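Local structure of putative uncharacterized protein PAE0789 (Pyrobaculum aerophilum, 2ZYZ) at residues 55-60 with 80-85; 86-91 with 100-105. The protein is a splicing endonuclease structural subunit that probably takes part in nucleic acid binding. All blocks are in the same frame, centred on the assembly; numbering follows the deposited sequence.

In the fold
Both contacts reach one mixed sheet, with centres about 9 Å apart, and they follow each other along the chain. Contact 1 sits near the surface, where the turn after helix 69-81 meets the start of strand 55-62. It rests on one backbone hydrogen bond, with a methionine, a proline and an arginine chain packed around it. Contact 2 is buried. It pairs strands 86-91 and 97-104 through several backbone bonds and packs valines, leucines and the Tyr-100 ring. Strand 86-91 joins them: it runs parallel to strand 55-62 and antiparallel to strand 97-104. The bond from Val-87 N to Leu-57 O, 2.9 Å, probably ties the two contacts directly.

Contact 1. Residues 55-60 with 80-85; sequences RYLFYV and ETLSMP
The backbone N of Leu-57 donates to Pro-85 O at 2.9 Å. The bond is nearly straight, 164° at the hydrogen, and lies in the plane of the carbonyl. The same oxygen also receives a longer CA-H...O contact from Tyr-56. Beside this bond, Pro-85 CG meets the Tyr-56 ring obliquely, 3.4 Å from Tyr-56 CD2. The contact closes the return leg of a beta-alpha-beta crossover: strand 55-62 leads to helix 69-81, and the chain comes back through 82-85 into the parallel strand 86-91. The helix ends in a Schellman motif, with Ser-83 at positive phi. Met-84 then turns its side chain toward strand 55-62. Its chain is extended beyond CG (chi2 178°), which carries the sulfur and CE past Arg-55 O to the aliphatic part of Arg-55. Met-84 CE lies 3.3 Å from Arg-55 CB and also reaches CD. With an alanine here, the CB-to-CD part of Arg-55 would probably lose its apolar partner. The charged end of Arg-55 leads away to a salt bridge with Glu-51. Just past the helix end, Leu-82 CD2 makes a looser contact with Leu-57 CD1, at 4.4 Å.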
loop_
_atom_site.group_PDB
_atom_site.type_symbol
_atom_site.label_atom_id
_atom_site.label_comp_id
_atom_site.label_asym_id
_atom_site.label_seq_id
_atom_site.Cartn_x
_atom_site.Cartn_y
_atom_site.Cartn_z
ATOM N N ARG C 55 -3.047 -11.662 -29.545
ATOM C CA ARG C 55 -2.202 -12.429 -28.647
ATOM C C ARG C 55 -1.605 -11.595 -27.546
ATOM O O ARG C 55 -1.149 -10.520 -27.775
ATOM C CB ARG C 55 -1.081 -13.103 -29.406
ATOM C CG ARG C 55 -1.564 -13.849 -30.599
ATOM C CD ARG C 55 -0.593 -14.815 -31.110
ATOM N NE ARG C 55 -1.230 -15.882 -31.854
ATOM C CZ ARG C 55 -0.536 -16.741 -32.596
ATOM N NH1 ARG C 55 -1.150 -17.679 -33.249
ATOM N NH2 ARG C 55 0.778 -16.667 -32.641
ATOM N N TYR C 56 -1.605 -12.152 -26.348
ATOM C CA TYR C 56 -1.005 -11.517 -25.204
ATOM C C TYR C 56 0.068 -12.398 -24.574
ATOM O O TYR C 56 -0.007 -13.556 -24.647
ATOM C CB TYR C 56 -2.053 -11.250 -24.137
ATOM C CG TYR C 56 -3.308 -10.470 -24.516
ATOM C CD1 TYR C 56 -4.387 -11.117 -25.008
ATOM C CD2 TYR C 56 -3.422 -9.134 -24.285
ATOM C CE1 TYR C 56 -5.478 -10.493 -25.323
ATOM C CE2 TYR C 56 -4.560 -8.480 -24.612
ATOM C CZ TYR C 56 -5.595 -9.188 -25.122
ATOM O OH TYR C 56 -6.811 -8.649 -25.460
ATOM N N LEU C 57 1.017 -11.780 -23.918
ATOM C CA LEU C 57 1.952 -12.484 -23.121
ATOM C C LEU C 57 1.526 -12.434 -21.678
ATOM O O LEU C 57 1.446 -11.382 -21.131
ATOM C CB LEU C 57 3.336 -11.901 -23.288
ATOM C CG LEU C 57 4.509 -12.530 -22.567
ATOM C CD1 LEU C 57 4.769 -13.876 -23.106
ATOM C CD2 LEU C 57 5.692 -11.672 -22.710
ATOM N N PHE C 58 1.240 -13.593 -21.107
ATOM C CA PHE C 58 0.797 -13.727 -19.745
ATOM C C PHE C 58 1.946 -14.092 -18.819
ATOM O O PHE C 58 2.754 -14.935 -19.151
ATOM C CB PHE C 58 -0.297 -14.750 -19.610
ATOM C CG PHE C 58 -1.600 -14.308 -20.139
ATOM C CD1 PHE C 58 -1.879 -14.452 -21.445
ATOM C CD2 PHE C 58 -2.554 -13.756 -19.318
ATOM C CE1 PHE C 58 -3.091 -14.041 -21.927
ATOM C CE2 PHE C 58 -3.739 -13.342 -19.804
ATOM C CZ PHE C 58 -4.005 -13.490 -21.107
ATOM N N TYR C 59 1.931 -13.492 -17.634
ATOM C CA TYR C 59 2.864 -13.833 -16.578
ATOM C C TYR C 59 2.078 -14.066 -15.300
ATOM O O TYR C 59 1.328 -13.233 -14.881
ATOM C CB TYR C 59 3.912 -12.742 -16.409
ATOM C CG TYR C 59 4.932 -12.995 -15.347
ATOM C CD1 TYR C 59 5.682 -14.120 -15.353
ATOM C CD2 TYR C 59 5.143 -12.098 -14.347
ATOM C CE1 TYR C 59 6.590 -14.353 -14.419
ATOM C CE2 TYR C 59 6.056 -12.341 -13.384
ATOM C CZ TYR C 59 6.770 -13.473 -13.439
ATOM O OH TYR C 59 7.651 -13.704 -12.500
ATOM N N VAL C 60 2.246 -15.221 -14.690
ATOM C CA VAL C 60 1.436 -15.615 -13.583
ATOM C C VAL C 60 2.144 -15.214 -12.293
ATOM O O VAL C 60 3.272 -15.532 -12.145
ATOM C CB VAL C 60 1.210 -17.151 -13.551
ATOM C CG1 VAL C 60 0.569 -17.548 -12.330
ATOM C CG2 VAL C 60 0.421 -17.582 -14.698
ATOM N N GLU C 80 7.528 -6.409 -25.516
ATOM C CA GLU C 80 7.940 -5.441 -26.503
ATOM C C GLU C 80 8.645 -6.176 -27.652
ATOM O O GLU C 80 8.337 -5.980 -28.741
ATOM C CB GLU C 80 8.844 -4.350 -25.894
ATOM C CG GLU C 80 8.142 -3.431 -24.940
ATOM C CD GLU C 80 8.954 -2.227 -24.513
ATOM O OE1 GLU C 80 9.858 -1.862 -25.217
ATOM O OE2 GLU C 80 8.664 -1.633 -23.484
ATOM N N THR C 81 9.541 -7.073 -27.328
ATOM C CA THR C 81 10.301 -7.816 -28.315
ATOM C C THR C 81 9.429 -8.689 -29.187
ATOM O O THR C 81 9.690 -8.834 -30.336
ATOM C CB THR C 81 11.297 -8.698 -27.633
ATOM O OG1 THR C 81 12.324 -7.915 -27.063
ATOM C CG2 THR C 81 11.874 -9.720 -28.543
ATOM N N LEU C 82 8.401 -9.270 -28.593
ATOM C CA LEU C 82 7.475 -10.153 -29.277
ATOM C C LEU C 82 6.307 -9.368 -29.885
ATOM O O LEU C 82 5.452 -9.921 -30.448
ATOM C CB LEU C 82 6.931 -11.182 -28.304
ATOM C CG LEU C 82 7.677 -12.457 -27.867
ATOM C CD1 LEU C 82 9.079 -12.276 -27.655
ATOM C CD2 LEU C 82 7.077 -13.151 -26.751
ATOM N N SER C 83 6.311 -8.066 -29.730
ATOM C CA SER C 83 5.164 -7.271 -30.068
ATOM C C SER C 83 3.803 -7.580 -29.552
ATOM O O SER C 83 2.866 -7.508 -30.248
ATOM C CB SER C 83 5.103 -6.948 -31.554
ATOM O OG SER C 83 6.315 -6.426 -31.992
ATOM N N MET C 84 3.692 -7.884 -28.267
ATOM C CA MET C 84 2.434 -8.300 -27.655
ATOM C C MET C 84 2.216 -7.555 -26.327
ATOM O O MET C 84 3.135 -7.385 -25.614
ATOM C CB MET C 84 2.474 -9.798 -27.351
ATOM C CG MET C 84 2.418 -10.657 -28.535
ATOM S SD MET C 84 2.527 -12.375 -28.138
ATOM C CE MET C 84 2.194 -13.095 -29.653
ATOM N N PRO C 85 1.002 -7.166 -25.996
ATOM C CA PRO C 85 0.788 -6.653 -24.660
ATOM C C PRO C 85 0.984 -7.696 -23.591
ATOM O O PRO C 85 0.738 -8.851 -23.839
ATOM C CB PRO C 85 -0.657 -6.236 -24.665
ATOM C CG PRO C 85 -1.249 -6.975 -25.705
ATOM C CD PRO C 85 -0.261 -7.175 -26.729
#

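Contact 2. Residues 86-91 with 100-105; sequences VVLALV and YYVRKI
Leu-88 and Tyr-100 form an antiparallel hydrogen-bonded pair in the beta hairpin of strands 86-91 and 97-104. Leu-88 N donates to Tyr-100 O at 2.9 Å, and Tyr-100 N returns a bond to Leu-88 O at 3.1 Å. The tightly packed part lies on the face of Val-86, Leu-88 and Val-102, against helix 69-81. There Val-102 CG1 is the atom both neighbours meet. It sits between the backbone N and the carbonyl carbon (chi1 64°), and from there meets Val-86 CG1 at 3.8 Å and Leu-88 CG at 3.9 Å. Further along, Leu-90 CD1 approaches the Tyr-100 ring obliquely. The other face is looser. Tyr-101 is exposed, and its ring comes no nearer to the Val-87 side chain than 4.2 Å, from Tyr-101 CD2 to Val-87 CG2. Strand 97-104 continues the sheet into a chain of another protein in the assembly, whose strand pairs antiparallel with residues 100-104. The pairing also slackens toward Val-86. The bond from Val-102 N to Val-86 O stretches to 3.3 Å, and its donor stands 37° out of the carbonyl plane. Beyond it a water bridges the widened end, accepting from Val-86 N and donating to Val-102 O at 2.8 Å.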
loop_
_atom_site.group_PDB
_atom_site.type_symbol
_atom_site.label_atom_id
_atom_site.label_comp_id
_atom_site.label_asym_id
_atom_site.label_seq_id
_atom_site.Cartn_x
_atom_site.Cartn_y
_atom_site.Cartn_z
ATOM N N VAL C 86 1.373 -7.240 -22.414
ATOM C CA VAL C 86 1.660 -8.106 -21.268
ATOM C C VAL C 86 0.517 -8.032 -20.254
ATOM O O VAL C 86 0.036 -6.976 -19.961
ATOM C CB VAL C 86 2.990 -7.727 -20.600
ATOM C CG1 VAL C 86 3.334 -8.624 -19.461
ATOM C CG2 VAL C 86 4.078 -7.737 -21.601
ATOM N N VAL C 87 0.091 -9.170 -19.767
ATOM C CA VAL C 87 -0.969 -9.288 -18.793
ATOM C C VAL C 87 -0.395 -10.076 -17.639
ATOM O O VAL C 87 0.157 -11.108 -17.826
ATOM C CB VAL C 87 -2.211 -10.018 -19.332
ATOM C CG1 VAL C 87 -3.286 -10.115 -18.313
ATOM C CG2 VAL C 87 -2.759 -9.314 -20.512
ATOM N N LEU C 88 -0.530 -9.535 -16.457
ATOM C CA LEU C 88 -0.186 -10.227 -15.237
ATOM C C LEU C 88 -1.400 -10.968 -14.724
ATOM O O LEU C 88 -2.386 -10.398 -14.489
ATOM C CB LEU C 88 0.293 -9.250 -14.174
ATOM C CG LEU C 88 1.475 -8.416 -14.585
ATOM C CD1 LEU C 88 1.833 -7.357 -13.607
ATOM C CD2 LEU C 88 2.616 -9.212 -15.064
ATOM N N ALA C 89 -1.279 -12.260 -14.544
ATOM C CA ALA C 89 -2.368 -13.019 -14.036
ATOM C C ALA C 89 -2.119 -13.232 -12.558
ATOM O O ALA C 89 -1.281 -13.964 -12.217
ATOM C CB ALA C 89 -2.437 -14.338 -14.729
ATOM N N LEU C 90 -2.898 -12.586 -11.721
ATOM C CA LEU C 90 -2.697 -12.650 -10.288
ATOM C C LEU C 90 -3.559 -13.710 -9.643
ATOM O O LEU C 90 -4.721 -13.683 -9.807
ATOM C CB LEU C 90 -3.013 -11.320 -9.650
ATOM C CG LEU C 90 -2.444 -10.087 -10.346
ATOM C CD1 LEU C 90 -2.839 -8.859 -9.686
ATOM C CD2 LEU C 90 -1.065 -10.094 -10.542
ATOM N N VAL C 91 -2.963 -14.618 -8.910
ATOM C CA VAL C 91 -3.717 -15.719 -8.355
ATOM C C VAL C 91 -3.676 -15.734 -6.841
ATOM O O VAL C 91 -2.630 -15.663 -6.269
ATOM C CB VAL C 91 -3.190 -17.062 -8.848
ATOM C CG1 VAL C 91 -4.166 -18.156 -8.547
ATOM C CG2 VAL C 91 -2.905 -17.006 -10.272
ATOM N N TYR C 100 -4.152 -7.837 -14.598
ATOM C CA TYR C 100 -3.757 -6.480 -14.831
ATOM C C TYR C 100 -2.869 -6.362 -16.095
ATOM O O TYR C 100 -1.956 -7.072 -16.238
ATOM C CB TYR C 100 -3.013 -5.916 -13.608
ATOM C CG TYR C 100 -3.878 -5.359 -12.507
ATOM C CD1 TYR C 100 -4.631 -6.171 -11.690
ATOM C CD2 TYR C 100 -3.938 -4.018 -12.281
ATOM C CE1 TYR C 100 -5.404 -5.675 -10.711
ATOM C CE2 TYR C 100 -4.699 -3.514 -11.296
ATOM C CZ TYR C 100 -5.459 -4.324 -10.519
ATOM O OH TYR C 100 -6.210 -3.772 -9.540
ATOM N N TYR C 101 -3.134 -5.385 -16.928
ATOM C CA TYR C 101 -2.125 -4.956 -17.873
ATOM C C TYR C 101 -0.924 -4.329 -17.200
ATOM O O TYR C 101 -1.066 -3.670 -16.235
ATOM C CB TYR C 101 -2.661 -3.930 -18.880
ATOM C CG TYR C 101 -3.911 -4.322 -19.587
ATOM C CD1 TYR C 101 -5.067 -3.636 -19.374
ATOM C CD2 TYR C 101 -3.925 -5.331 -20.491
ATOM C CE1 TYR C 101 -6.171 -3.960 -19.979
ATOM C CE2 TYR C 101 -5.066 -5.664 -21.133
ATOM C CZ TYR C 101 -6.197 -4.955 -20.861
ATOM O OH TYR C 101 -7.361 -5.265 -21.457
ATOM N N VAL C 102 0.244 -4.518 -17.785
ATOM C CA VAL C 102 1.402 -3.760 -17.414
ATOM C C VAL C 102 2.220 -3.332 -18.641
ATOM O O VAL C 102 2.257 -4.042 -19.592
ATOM C CB VAL C 102 2.259 -4.521 -16.435
ATOM C CG1 VAL C 102 2.786 -5.720 -17.042
ATOM C CG2 VAL C 102 3.301 -3.709 -15.901
ATOM N N ARG C 103 2.833 -2.176 -18.581
ATOM C CA ARG C 103 3.684 -1.679 -19.638
ATOM C C ARG C 103 4.790 -0.813 -19.074
ATOM O O ARG C 103 4.629 -0.317 -18.029
ATOM C CB ARG C 103 2.878 -0.859 -20.619
ATOM C CG ARG C 103 2.444 0.442 -20.155
ATOM C CD ARG C 103 1.373 0.969 -21.084
ATOM N NE ARG C 103 1.323 2.411 -21.126
ATOM C CZ ARG C 103 0.733 3.145 -20.218
ATOM N NH1 ARG C 103 0.157 2.547 -19.208
ATOM N NH2 ARG C 103 0.720 4.458 -20.309
ATOM N N LYS C 104 5.877 -0.623 -19.792
ATOM C CA LYS C 104 6.818 0.432 -19.467
ATOM C C LYS C 104 6.367 1.736 -20.071
ATOM O O LYS C 104 6.190 1.810 -21.215
ATOM C CB LYS C 104 8.190 0.083 -20.005
ATOM C CG LYS C 104 9.332 0.998 -19.693
ATOM C CD LYS C 104 10.693 0.309 -19.673
ATOM C CE LYS C 104 11.822 1.278 -19.352
ATOM N NZ LYS C 104 13.202 0.745 -19.669
ATOM N N ILE C 105 6.226 2.764 -19.259
ATOM C CA ILE C 105 5.783 4.045 -19.730
ATOM C C ILE C 105 6.930 4.807 -20.338
ATOM O O ILE C 105 8.026 4.780 -19.847
ATOM C CB ILE C 105 5.180 4.847 -18.582
ATOM C CG1 ILE C 105 3.894 4.191 -18.121
ATOM C CG2 ILE C 105 4.988 6.255 -18.949
ATOM C CD1 ILE C 105 3.393 4.634 -16.802
HETATM O O HOH W 1 2.673 -4.440 -22.317
#